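Local coordinates for protein flavodoxin (Streptococcus pneumoniae serotype 4, PDB 5LJL) that binds the cofactor FMN and probably serves as a low-potential electron donor to various redox enzymes, at residues A[21-24]-A[25-29]; A[63-67]-A[68-72]; A[74-77]-A[78-81]; A[91-94]-A[95-98]; A[126-130]-A[131-135]. All coordinates share one frame; numbering follows the deposited sequence.

Overall arrangement
The five contacts follow one another along the chain of a flavodoxin-like fold, a five-stranded parallel sheet with helices on both faces. Contact 1 lies on helix 15-29 and touches contact 5, at the start of helix 130-146, through Ile22 and Ile133; their centres are 14 Å apart. Contacts 2 and 3 take the beginning and the end of helix 67-77, across the chain's centre from contact 1, about 24 and 25 Å away between centres. Contact 4, the end of strand 85-92 and the loop after it, meets contact 2 through Gly63 and Glu98 and contact 5 through Leu126. In flavodoxins the loops after strands 52-56 and 85-92, here in contacts 2 and 4, border the FMN flavin.

Contact 1: residues A[21-24]-A[25-29]; sequences DIVA and DKLRD
Val23 and Leu27 sit one turn apart on helix 15-29, the crossover helix of the beta-alpha-beta unit that leads from strand 4-9 to strand 33-38. Their side chains run side by side and point the same way, with Val23 CG1 4.2 Å from Leu27 CD1, and both rest on Ile54 of strand 52-56. Beneath them the backbone bond is almost straight: Leu27 N meets Val23 O at 3.0 Å with an N-H...O angle of 175°. The following bond in the helix runs from Arg28 N to Ala24 O, 2.9 Å.

Arg28 starts out beside its own backbone N (chi1 -69°) and then stays extended as far as NE, which carries the guanidinium back along the helix toward Ala24, whose CB lies 3.9 Å from Arg28 NH1. At the guanidinium's edge, in its plane, NH1 faces two groups. One is a water, which accepts from Arg28 NH1 at 3.2 Å and donates to Asp21 OD1 at 2.8 Å. The other is Asp25, whose OD1 is 3.7 Å from Arg28 NH1, a long salt bridge. NH2 of the same group bonds Val34 O on strand 33-38.

One guanidinium thus bonds a strand carbonyl directly, reaches Asp21 through a water and faces Asp25 at longer range, and its charge probably eases the closeness of Asp21 and Asp25 on this outer side.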
loop_
_atom_site.group_PDB
_atom_site.type_symbol
_atom_site.label_atom_id
_atom_site.label_comp_id
_atom_site.label_asym_id
_atom_site.label_seq_id
_atom_site.Cartn_x
_atom_site.Cartn_y
_atom_site.Cartn_z
ATOM N N ASP A 21 5.402 7.598 1.621
ATOM C CA ASP A 21 6.748 8.158 1.545
ATOM C C ASP A 21 7.737 7.595 2.563
ATOM O O ASP A 21 8.923 7.368 2.184
ATOM C CB ASP A 21 6.672 9.692 1.599
ATOM C CG ASP A 21 6.125 10.305 0.322
ATOM O OD1 ASP A 21 6.178 9.695 -0.807
ATOM O OD2 ASP A 21 5.661 11.479 0.467
ATOM N N ILE A 22 7.270 7.329 3.783
ATOM C CA ILE A 22 8.100 6.677 4.774
ATOM C C ILE A 22 8.545 5.290 4.298
ATOM O O ILE A 22 9.709 4.890 4.495
ATOM C CB ILE A 22 7.376 6.616 6.130
ATOM C CG1 ILE A 22 7.229 8.017 6.696
ATOM C CG2 ILE A 22 7.982 5.634 7.131
ATOM C CD1 ILE A 22 6.080 8.171 7.654
ATOM N N VAL A 23 7.580 4.522 3.779
ATOM C CA VAL A 23 7.905 3.191 3.283
ATOM C C VAL A 23 8.877 3.243 2.105
ATOM O O VAL A 23 9.879 2.532 2.111
ATOM C CB VAL A 23 6.608 2.445 2.887
ATOM C CG1 VAL A 23 6.926 1.125 2.213
ATOM C CG2 VAL A 23 5.708 2.236 4.136
ATOM N N ALA A 24 8.613 4.142 1.135
ATOM C CA ALA A 24 9.452 4.341 -0.028
ATOM C C ALA A 24 10.869 4.680 0.380
ATOM O O ALA A 24 11.777 4.131 -0.198
ATOM C CB ALA A 24 8.949 5.475 -0.885
ATOM N N ASP A 25 11.019 5.574 1.361
ATOM C CA ASP A 25 12.341 6.032 1.783
ATOM C C ASP A 25 13.151 4.898 2.400
ATOM O O ASP A 25 14.387 4.782 2.110
ATOM C CB ASP A 25 12.240 7.252 2.652
ATOM C CG ASP A 25 11.830 8.492 1.860
ATOM O OD1 ASP A 25 11.857 8.452 0.594
ATOM O OD2 ASP A 25 11.505 9.461 2.536
ATOM N N LYS A 26 12.514 4.026 3.189
ATOM C CA LYS A 26 13.284 2.907 3.789
ATOM C C LYS A 26 13.691 1.945 2.647
ATOM O O LYS A 26 14.828 1.481 2.574
ATOM C CB LYS A 26 12.530 2.262 4.946
ATOM C CG LYS A 26 13.159 0.974 5.510
ATOM C CD LYS A 26 14.534 1.201 6.073
ATOM C CE LYS A 26 14.465 2.047 7.384
ATOM N NZ LYS A 26 15.801 2.178 8.073
ATOM N N LEU A 27 12.761 1.611 1.744
ATOM C CA LEU A 27 13.087 0.741 0.611
ATOM C C LEU A 27 14.239 1.268 -0.264
ATOM O O LEU A 27 15.105 0.465 -0.674
ATOM C CB LEU A 27 11.873 0.365 -0.226
ATOM C CG LEU A 27 10.785 -0.475 0.414
ATOM C CD1 LEU A 27 9.560 -0.623 -0.542
ATOM C CD2 LEU A 27 11.286 -1.850 0.828
ATOM N N ARG A 28 14.245 2.580 -0.496
ATOM C CA ARG A 28 15.365 3.183 -1.240
ATOM C C ARG A 28 16.674 3.053 -0.473
ATOM O O ARG A 28 17.672 2.632 -1.044
ATOM C CB ARG A 28 15.072 4.634 -1.616
ATOM C CG ARG A 28 13.994 4.755 -2.663
ATOM C CD ARG A 28 13.657 6.220 -2.950
ATOM N NE ARG A 28 12.735 6.369 -4.066
ATOM C CZ ARG A 28 11.628 7.106 -4.057
ATOM N NH1 ARG A 28 11.269 7.805 -2.993
ATOM N NH2 ARG A 28 10.865 7.129 -5.160
ATOM N N ASP A 29 16.627 3.290 0.823
ATOM C CA ASP A 29 17.833 3.175 1.672
ATOM C C ASP A 29 18.362 1.764 1.674
ATOM O O ASP A 29 19.572 1.588 1.920
ATOM C CB ASP A 29 17.551 3.591 3.115
ATOM C CG ASP A 29 17.445 5.128 3.313
ATOM O OD1 ASP A 29 17.901 5.894 2.411
ATOM O OD2 ASP A 29 16.965 5.527 4.403
HETATM O O HOH W 1 8.721 9.445 -2.059
#

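Contact 2: residues A[63-67]-A[68-72]; sequences GELPD and EMMDF
Pro66 and Met69 form the apolar centre, side by side and pointing the same way, with Met69 CG 3.9 Å from Pro66 CB. Met69 is bent at chi2, and its end leads off toward Phe106 of helix 101-113 and Val55 of strand 52-56. Leu65 adds a looser touch, its CB 4.4 Å from Met70 CG, and its side chain also touches Ala102, Asp105 and Phe106 of helix 101-113.

Glu68 marks the passage to the polar edge. Its CG stands between the backbone N and the carbonyl carbon (chi1 62°), and a bend at chi2 folds the carboxylate back against the proline, Glu68 CD lying 3.7 Å from Pro66 CB. The carboxylate's OE2 is held by Tyr58 OH.

The backbone closes with bonds reaching three residues back. Met69 N binds Pro66 O at 2.8 Å, and Met70 N binds Asp67 O at 3.1 Å; each donor stands above the plane of its carbonyl. A water bridges Asp67 O and Asp71 N, 2.9 Å from each.

The two i to i-3 bonds make a 3-10-like first turn, with Pro66 just before helix 67-77 of the flavodoxin fold, reached by the loop that follows strand 52-56.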
loop_
_atom_site.group_PDB
_atom_site.type_symbol
_atom_site.label_atom_id
_atom_site.label_comp_id
_atom_site.label_asym_id
_atom_site.label_seq_id
_atom_site.Cartn_x
_atom_site.Cartn_y
_atom_site.Cartn_z
ATOM N N GLY A 63 -16.504 2.923 5.528
ATOM C CA GLY A 63 -15.695 1.806 5.083
ATOM C C GLY A 63 -15.582 1.591 3.592
ATOM O O GLY A 63 -15.354 0.463 3.176
ATOM N N GLU A 64 -15.767 2.649 2.812
ATOM C CA GLU A 64 -15.619 2.571 1.418
ATOM C C GLU A 64 -14.150 2.825 0.988
ATOM O O GLU A 64 -13.266 3.414 1.693
ATOM C CB GLU A 64 -16.605 3.510 0.657
ATOM C CG GLU A 64 -18.094 3.098 0.769
ATOM C CD GLU A 64 -19.040 4.244 0.441
ATOM O OE1 GLU A 64 -20.173 4.241 0.939
ATOM O OE2 GLU A 64 -18.650 5.153 -0.326
ATOM N N LEU A 65 -13.907 2.394 -0.234
ATOM C CA LEU A 65 -12.725 2.747 -0.915
ATOM C C LEU A 65 -12.793 4.255 -1.265
ATOM O O LEU A 65 -13.891 4.798 -1.473
ATOM C CB LEU A 65 -12.652 1.929 -2.202
ATOM C CG LEU A 65 -12.678 0.411 -2.083
ATOM C CD1 LEU A 65 -12.655 -0.181 -3.480
ATOM C CD2 LEU A 65 -11.492 -0.058 -1.272
ATOM N N PRO A 66 -11.643 4.953 -1.255
ATOM C CA PRO A 66 -11.581 6.232 -1.940
ATOM C C PRO A 66 -12.208 6.172 -3.332
ATOM O O PRO A 66 -11.983 5.230 -4.096
ATOM C CB PRO A 66 -10.088 6.498 -2.024
ATOM C CG PRO A 66 -9.493 5.736 -0.881
ATOM C CD PRO A 66 -10.308 4.512 -0.789
ATOM N N ASP A 67 -12.984 7.231 -3.660
ATOM C CA ASP A 67 -13.596 7.316 -4.961
ATOM C C ASP A 67 -12.586 7.030 -6.057
ATOM O O ASP A 67 -12.827 6.268 -6.990
ATOM C CB ASP A 67 -14.184 8.726 -5.184
ATOM C CG ASP A 67 -15.389 8.983 -4.369
ATOM O OD1 ASP A 67 -15.811 10.211 -4.330
ATOM O OD2 ASP A 67 -16.001 8.018 -3.773
ATOM N N GLU A 68 -11.418 7.669 -5.949
ATOM C CA GLU A 68 -10.387 7.571 -6.958
ATOM C C GLU A 68 -9.706 6.163 -6.995
ATOM O O GLU A 68 -8.971 5.846 -7.946
ATOM C CB GLU A 68 -9.339 8.682 -6.724
ATOM C CG GLU A 68 -8.588 8.637 -5.389
ATOM C CD GLU A 68 -9.235 9.399 -4.220
ATOM O OE1 GLU A 68 -10.449 9.598 -4.247
ATOM O OE2 GLU A 68 -8.512 9.838 -3.263
ATOM N N MET A 69 -9.919 5.368 -5.953
ATOM C CA MET A 69 -9.461 3.991 -5.863
ATOM C C MET A 69 -10.433 2.984 -6.492
ATOM O O MET A 69 -10.024 1.859 -6.771
ATOM C CB MET A 69 -9.100 3.544 -4.419
ATOM C CG MET A 69 -7.739 4.016 -3.934
ATOM S SD MET A 69 -6.432 3.145 -4.870
ATOM C CE MET A 69 -5.000 3.545 -3.889
ATOM N N MET A 70 -11.680 3.359 -6.762
ATOM C CA MET A 70 -12.648 2.363 -7.250
ATOM C C MET A 70 -12.237 1.732 -8.578
ATOM O O MET A 70 -12.224 0.525 -8.702
ATOM C CB MET A 70 -14.063 2.953 -7.316
ATOM C CG MET A 70 -14.777 2.858 -5.966
ATOM S SD MET A 70 -16.566 3.361 -6.071
ATOM C CE MET A 70 -16.961 2.689 -7.670
ATOM N N ASP A 71 -11.823 2.532 -9.525
ATOM C CA ASP A 71 -11.323 2.028 -10.805
ATOM C C ASP A 71 -10.028 1.194 -10.709
ATOM O O ASP A 71 -9.868 0.189 -11.345
ATOM C CB ASP A 71 -11.043 3.209 -11.739
ATOM C CG ASP A 71 -12.061 3.343 -12.771
ATOM O OD1 ASP A 71 -11.650 3.253 -13.946
ATOM O OD2 ASP A 71 -13.266 3.447 -12.448
ATOM N N PHE A 72 -9.091 1.662 -9.865
ATOM C CA PHE A 72 -7.830 0.994 -9.635
ATOM C C PHE A 72 -8.104 -0.412 -9.007
ATOM O O PHE A 72 -7.504 -1.384 -9.376
ATOM C CB PHE A 72 -6.965 1.882 -8.719
ATOM C CG PHE A 72 -5.569 1.348 -8.539
ATOM C CD1 PHE A 72 -4.579 1.648 -9.446
ATOM C CD2 PHE A 72 -5.284 0.452 -7.504
ATOM C CE1 PHE A 72 -3.304 1.148 -9.332
ATOM C CE2 PHE A 72 -4.012 -0.086 -7.381
ATOM C CZ PHE A 72 -3.017 0.252 -8.301
HETATM O O HOH W 2 -12.211 5.396 -9.639
#

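Contact 3: residues A[74-77]-A[78-81]; sequences EDLA and DLNL
Leu76 CD1 meets the delta methyls of two leucines further down the chain, coming within 3.7 Å of Leu81 CD1 and 4.2 Å of Leu79 CD1. Both partners cross Leu76 at about a right angle, so the contact is made by methyl ends and not along the length of the chains. Leu76 reaches them because its CG lies anti to the backbone N (chi1 175°), which swings the branched end toward the residues that follow although the side chain sets out the other way. Around this trio stand Val109 and Phe110 of helix 101-113 and the loop residues Ala44 and Phe47, all against Leu76, with Leu48 against Leu81.

Leu79 also lies close over the backbone of the last turn, its CG 3.4 Å from Asp75 O. The setting is the C-terminal end of helix 67-77, where the chain of this alternating alpha/beta fold leaves the helix and loops back toward strand 85-92.

The backbone that carries the leucines winds down in steps. Leu79 N donates to Leu76 O at 2.9 Å, with an N-H...O angle of 164° but from well above the carbonyl plane. Asp78 N is shared: it binds Asp75 O at 3.2 Å and makes only a weak bond to Glu74 O, the acceptor one full helical turn back. Just beyond, a water donates to both Ala77 O and Leu79 O, lying 2.8 Å from the former. Further along, backbone hydrogen bonding between Leu81 and Thr113 ties the loop to the end of helix 101-113.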
loop_
_atom_site.group_PDB
_atom_site.type_symbol
_atom_site.label_atom_id
_atom_site.label_comp_id
_atom_site.label_asym_id
_atom_site.label_seq_id
_atom_site.Cartn_x
_atom_site.Cartn_y
_atom_site.Cartn_z
ATOM N N GLU A 74 -10.867 -2.188 -9.270
ATOM C CA GLU A 74 -11.471 -3.038 -10.296
ATOM C C GLU A 74 -10.433 -3.614 -11.215
ATOM O O GLU A 74 -10.473 -4.834 -11.521
ATOM C CB GLU A 74 -12.560 -2.264 -11.117
ATOM C CG GLU A 74 -13.766 -1.920 -10.236
ATOM C CD GLU A 74 -14.772 -0.936 -10.842
ATOM O OE1 GLU A 74 -14.622 -0.603 -12.018
ATOM O OE2 GLU A 74 -15.690 -0.476 -10.140
ATOM N N ASP A 75 -9.536 -2.739 -11.679
ATOM C CA ASP A 75 -8.479 -3.191 -12.539
ATOM C C ASP A 75 -7.552 -4.197 -11.857
ATOM O O ASP A 75 -7.193 -5.246 -12.469
ATOM C CB ASP A 75 -7.667 -2.024 -13.135
ATOM C CG ASP A 75 -8.474 -1.108 -14.057
ATOM O OD1 ASP A 75 -9.583 -1.506 -14.498
ATOM O OD2 ASP A 75 -8.012 0.056 -14.271
ATOM N N LEU A 76 -7.184 -3.918 -10.601
ATOM C CA LEU A 76 -6.333 -4.837 -9.864
ATOM C C LEU A 76 -6.999 -6.238 -9.650
ATOM O O LEU A 76 -6.329 -7.288 -9.830
ATOM C CB LEU A 76 -5.932 -4.204 -8.525
ATOM C CG LEU A 76 -5.140 -5.051 -7.563
ATOM C CD1 LEU A 76 -3.797 -5.490 -8.125
ATOM C CD2 LEU A 76 -4.946 -4.310 -6.240
ATOM N N ALA A 77 -8.321 -6.226 -9.363
ATOM C CA ALA A 77 -9.034 -7.485 -9.063
ATOM C C ALA A 77 -9.021 -8.391 -10.323
ATOM O O ALA A 77 -9.201 -9.600 -10.253
ATOM C CB ALA A 77 -10.474 -7.178 -8.663
ATOM N N ASP A 78 -8.870 -7.803 -11.469
ATOM C CA ASP A 78 -8.876 -8.618 -12.704
ATOM C C ASP A 78 -7.509 -9.106 -13.099
ATOM O O ASP A 78 -7.399 -9.730 -14.149
ATOM C CB ASP A 78 -9.470 -7.808 -13.880
ATOM C CG ASP A 78 -10.013 -8.700 -15.024
ATOM O OD1 ASP A 78 -10.464 -9.871 -14.823
ATOM O OD2 ASP A 78 -10.000 -8.153 -16.140
ATOM N N LEU A 79 -6.444 -8.802 -12.331
ATOM C CA LEU A 79 -5.048 -9.193 -12.724
ATOM C C LEU A 79 -4.625 -10.515 -12.108
ATOM O O LEU A 79 -5.161 -10.902 -11.073
ATOM C CB LEU A 79 -4.028 -8.160 -12.212
ATOM C CG LEU A 79 -4.132 -6.742 -12.761
ATOM C CD1 LEU A 79 -3.012 -5.837 -12.201
ATOM C CD2 LEU A 79 -4.098 -6.760 -14.293
ATOM N N ASN A 80 -3.660 -11.209 -12.737
ATOM C CA ASN A 80 -2.987 -12.351 -12.089
ATOM C C ASN A 80 -1.577 -11.900 -11.755
ATOM O O ASN A 80 -0.810 -11.467 -12.622
ATOM C CB ASN A 80 -3.007 -13.639 -12.940
ATOM C CG ASN A 80 -4.422 -14.222 -13.046
ATOM O OD1 ASN A 80 -5.013 -14.684 -12.030
ATOM N ND2 ASN A 80 -5.001 -14.168 -14.244
ATOM N N LEU A 81 -1.294 -11.847 -10.460
ATOM C CA LEU A 81 -0.055 -11.424 -9.907
ATOM C C LEU A 81 0.669 -12.552 -9.161
ATOM O O LEU A 81 1.417 -12.315 -8.201
ATOM C CB LEU A 81 -0.264 -10.212 -8.955
ATOM C CG LEU A 81 -0.878 -8.938 -9.576
ATOM C CD1 LEU A 81 -1.041 -7.850 -8.528
ATOM C CD2 LEU A 81 -0.016 -8.454 -10.633
HETATM O O HOH W 3 -7.837 -11.899 -11.059
#

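Contact 4: residues A[91-94]-A[95-98]; sequences SGDT and FYDE
Asp93 reaches forward over Phe95 and can be followed atom by atom. CB lies over one face of the phenyl ring, 4.0 Å from Phe95 CD2; CB also packs on Leu126 of the loop after strand 116-125. CG holds the place between the backbone N and the carbonyl carbon (chi1 65°), which turns the carboxylate onward along the chain, and it comes to 3.5 Å from Phe95 CD2. The carboxylate and the ring are only 29° from parallel, although the two side chains as a whole cross at about a right angle. OD1 stays near the same ring carbon, 3.9 Å from Phe95 CD2. OD2 does the polar work: it accepts from Phe95 N at 3.1 Å, with an N-H...O angle of 151°, on its anti side and somewhat out of the carboxylate plane. The same oxygen lies at the edge of the Tyr96 ring, near its plane.

Downstream, Asp97 N binds Thr94 O at 3.1 Å. A water links the backbone across the bend: it donates to Asp93 O, 2.7 Å away, and accepts from Tyr96 N and Glu98 N.

Asp93 to Phe95 is thus an Asx turn running into a type I beta turn from Thr94 to Asp97, in the exposed loop after strand 85-92. In flavodoxins the loop at this place in the fold borders the isoalloxazine ring of FMN, which is consistent with its aromatic and acidic make-up here.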
loop_
_atom_site.group_PDB
_atom_site.type_symbol
_atom_site.label_atom_id
_atom_site.label_comp_id
_atom_site.label_asym_id
_atom_site.label_seq_id
_atom_site.Cartn_x
_atom_site.Cartn_y
_atom_site.Cartn_z
ATOM N N SER A 91 -3.787 5.166 6.485
ATOM C CA SER A 91 -4.258 5.935 7.640
ATOM C C SER A 91 -5.745 5.914 7.741
ATOM O O SER A 91 -6.450 5.836 6.715
ATOM C CB SER A 91 -3.791 7.396 7.543
ATOM O OG SER A 91 -4.242 8.211 8.654
ATOM N N GLY A 92 -6.235 6.002 8.984
ATOM C CA GLY A 92 -7.669 6.072 9.184
ATOM C C GLY A 92 -8.020 6.721 10.526
ATOM O O GLY A 92 -7.192 7.272 11.219
ATOM N N ASP A 93 -9.301 6.670 10.789
ATOM C CA ASP A 93 -9.852 7.200 12.059
ATOM C C ASP A 93 -11.028 6.404 12.435
ATOM O O ASP A 93 -11.470 5.533 11.673
ATOM C CB ASP A 93 -10.144 8.674 11.909
ATOM C CG ASP A 93 -11.218 8.968 10.914
ATOM O OD1 ASP A 93 -10.899 9.761 9.944
ATOM O OD2 ASP A 93 -12.324 8.414 10.987
ATOM N N THR A 94 -11.481 6.608 13.686
ATOM C CA THR A 94 -12.577 5.803 14.244
ATOM C C THR A 94 -13.971 6.485 14.124
ATOM O O THR A 94 -14.982 5.899 14.571
ATOM C CB THR A 94 -12.321 5.455 15.692
ATOM O OG1 THR A 94 -12.431 6.616 16.516
ATOM C CG2 THR A 94 -10.958 4.819 15.880
ATOM N N PHE A 95 -14.041 7.617 13.444
ATOM C CA PHE A 95 -15.302 8.413 13.495
ATOM C C PHE A 95 -16.462 7.687 12.781
ATOM O O PHE A 95 -17.642 7.887 13.148
ATOM C CB PHE A 95 -15.098 9.833 12.918
ATOM C CG PHE A 95 -13.944 10.596 13.519
ATOM C CD1 PHE A 95 -13.720 10.575 14.865
ATOM C CD2 PHE A 95 -13.108 11.312 12.714
ATOM C CE1 PHE A 95 -12.627 11.253 15.393
ATOM C CE2 PHE A 95 -12.035 12.027 13.218
ATOM C CZ PHE A 95 -11.815 11.988 14.575
ATOM N N TYR A 96 -16.138 6.869 11.752
ATOM C CA TYR A 96 -17.149 6.142 10.967
ATOM C C TYR A 96 -17.248 4.641 11.346
ATOM O O TYR A 96 -17.989 3.873 10.720
ATOM C CB TYR A 96 -16.865 6.334 9.472
ATOM C CG TYR A 96 -16.874 7.774 9.052
ATOM C CD1 TYR A 96 -18.052 8.395 8.644
ATOM C CD2 TYR A 96 -15.699 8.542 9.090
ATOM C CE1 TYR A 96 -18.053 9.722 8.247
ATOM C CE2 TYR A 96 -15.700 9.878 8.715
ATOM C CZ TYR A 96 -16.881 10.457 8.281
ATOM O OH TYR A 96 -16.915 11.800 7.897
ATOM N N ASP A 97 -16.531 4.239 12.405
ATOM C CA ASP A 97 -16.499 2.895 12.957
ATOM C C ASP A 97 -16.042 1.863 11.917
ATOM O O ASP A 97 -16.483 0.708 11.990
ATOM C CB ASP A 97 -17.886 2.557 13.535
ATOM C CG ASP A 97 -18.450 3.726 14.420
ATOM O OD1 ASP A 97 -18.088 3.808 15.613
ATOM O OD2 ASP A 97 -19.221 4.582 13.889
ATOM N N GLU A 98 -15.206 2.308 10.947
ATOM C CA GLU A 98 -14.667 1.445 9.903
ATOM C C GLU A 98 -13.163 1.780 9.666
ATOM O O GLU A 98 -12.720 1.987 8.531
ATOM C CB GLU A 98 -15.455 1.608 8.587
ATOM C CG GLU A 98 -16.950 1.170 8.620
ATOM C CD GLU A 98 -17.173 -0.303 8.968
ATOM O OE1 GLU A 98 -18.284 -0.647 9.436
ATOM O OE2 GLU A 98 -16.258 -1.135 8.792
HETATM O O HOH W 4 -13.953 5.101 10.708
#

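Contact 5: residues A[126-130]-A[131-135]; sequences LSAEE and EDIER
With its CG beside the backbone N (chi1 -58°) and chi2 at -64°, Asp132 turns OD2 back to the start of its helix, where Glu129 N donates to it at 2.9 Å. The bond is nearly straight (170°) and uses the anti lone pair of OD2. A water also lies 2.9 Å from Asp132 OD2, close to Ser127 O as well. Glu129 holds the N-cap position of helix 130-146 and Asp132 the third place inside, so this is the arm of a capping box that runs from the side chain back to the cap's N-H. Glu129 bends its own carboxylate away.

Glu129 O accepts from Ile133 N at 2.9 Å, and also weakly from Asp132 N. Ala128 packs by its CB against Asp132 CB at 4.0 Å and Ile133 CG1 at 4.3 Å; the latter pair, residues just before the cap and four inside, occupies the sites of a hydrophobic staple. Ile133 goes on to meet Ile22 of helix 15-29.

One turn further, Arg135 NH1 forms a salt bridge with Glu131 OE1 at 3.0 Å, tilted from the guanidinium plane.

Acidic groups gathered at this helix start probably interact well with its dipole, and Asp132 satisfies an amide that precedes the helical bonding.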
loop_
_atom_site.group_PDB
_atom_site.type_symbol
_atom_site.label_atom_id
_atom_site.label_comp_id
_atom_site.label_asym_id
_atom_site.label_seq_id
_atom_site.Cartn_x
_atom_site.Cartn_y
_atom_site.Cartn_z
ATOM N N LEU A 126 -4.762 8.499 11.876
ATOM C CA LEU A 126 -4.447 9.867 11.462
ATOM C C LEU A 126 -2.967 10.060 11.137
ATOM O O LEU A 126 -2.412 9.280 10.260
ATOM C CB LEU A 126 -5.016 10.888 12.490
ATOM C CG LEU A 126 -6.522 10.900 12.571
ATOM C CD1 LEU A 126 -7.044 11.851 13.669
ATOM C CD2 LEU A 126 -7.157 11.189 11.261
ATOM N N SER A 127 -2.270 11.046 11.723
ATOM C CA SER A 127 -0.885 11.281 11.230
ATOM C C SER A 127 0.052 10.305 11.920
ATOM O O SER A 127 -0.230 9.839 12.992
ATOM C CB SER A 127 -0.394 12.703 11.463
ATOM O OG SER A 127 -0.444 12.962 12.857
ATOM N N ALA A 128 1.148 9.993 11.246
ATOM C CA ALA A 128 2.148 9.051 11.783
ATOM C C ALA A 128 2.985 9.706 12.857
ATOM O O ALA A 128 3.498 10.812 12.640
ATOM C CB ALA A 128 3.055 8.576 10.672
ATOM N N GLU A 129 3.129 9.019 13.981
ATOM C CA GLU A 129 4.055 9.387 15.054
ATOM C C GLU A 129 5.238 8.455 14.912
ATOM O O GLU A 129 5.245 7.562 14.049
ATOM C CB GLU A 129 3.413 9.238 16.374
ATOM C CG GLU A 129 2.259 10.234 16.568
ATOM C CD GLU A 129 2.439 10.962 17.832
ATOM O OE1 GLU A 129 2.302 10.226 18.856
ATOM O OE2 GLU A 129 2.841 12.171 17.816
ATOM N N GLU A 130 6.293 8.663 15.714
ATOM C CA GLU A 130 7.500 7.859 15.563
ATOM C C GLU A 130 7.229 6.344 15.765
ATOM O O GLU A 130 7.844 5.555 15.060
ATOM C CB GLU A 130 8.600 8.419 16.476
ATOM C CG GLU A 130 8.956 9.862 16.149
ATOM C CD GLU A 130 10.102 10.016 15.200
ATOM O OE1 GLU A 130 11.258 10.155 15.661
ATOM O OE2 GLU A 130 9.903 10.033 14.010
ATOM N N GLU A 131 6.322 5.939 16.652
ATOM C CA GLU A 131 5.922 4.538 16.810
ATOM C C GLU A 131 5.311 3.895 15.520
ATOM O O GLU A 131 5.601 2.728 15.153
ATOM C CB GLU A 131 4.964 4.404 17.960
ATOM C CG GLU A 131 4.460 3.003 18.268
ATOM C CD GLU A 131 3.582 2.924 19.541
ATOM O OE1 GLU A 131 3.009 1.831 19.812
ATOM O OE2 GLU A 131 3.437 3.943 20.290
ATOM N N ASP A 132 4.552 4.708 14.806
ATOM C CA ASP A 132 3.982 4.294 13.520
ATOM C C ASP A 132 5.103 4.249 12.499
ATOM O O ASP A 132 5.138 3.321 11.689
ATOM C CB ASP A 132 2.898 5.305 13.035
ATOM C CG ASP A 132 1.782 5.475 14.031
ATOM O OD1 ASP A 132 1.107 4.502 14.247
ATOM O OD2 ASP A 132 1.643 6.574 14.633
ATOM N N ILE A 133 6.005 5.250 12.485
ATOM C CA ILE A 133 7.163 5.232 11.585
ATOM C C ILE A 133 7.999 3.927 11.737
ATOM O O ILE A 133 8.417 3.255 10.763
ATOM C CB ILE A 133 8.043 6.536 11.813
ATOM C CG1 ILE A 133 7.280 7.751 11.236
ATOM C CG2 ILE A 133 9.399 6.395 11.122
ATOM C CD1 ILE A 133 7.726 9.061 11.864
ATOM N N GLU A 134 8.252 3.562 12.965
ATOM C CA GLU A 134 8.954 2.281 13.264
ATOM C C GLU A 134 8.215 1.063 12.657
ATOM O O GLU A 134 8.835 0.208 12.057
ATOM C CB GLU A 134 9.146 2.095 14.778
ATOM C CG GLU A 134 9.715 0.780 15.289
ATOM C CD GLU A 134 11.103 0.429 14.751
ATOM O OE1 GLU A 134 11.461 -0.761 14.758
ATOM O OE2 GLU A 134 11.844 1.292 14.310
ATOM N N ARG A 135 6.906 0.993 12.819
ATOM C CA ARG A 135 6.134 -0.129 12.304
ATOM C C ARG A 135 6.241 -0.162 10.763
ATOM O O ARG A 135 6.379 -1.224 10.122
ATOM C CB ARG A 135 4.672 -0.101 12.756
ATOM C CG ARG A 135 4.447 -0.667 14.167
ATOM C CD ARG A 135 2.972 -0.625 14.631
ATOM N NE ARG A 135 2.866 -1.467 15.837
ATOM C CZ ARG A 135 3.176 -1.091 17.096
ATOM N NH1 ARG A 135 3.538 0.174 17.374
ATOM N NH2 ARG A 135 3.118 -1.984 18.102
HETATM O O HOH W 5 -0.698 8.064 15.323
#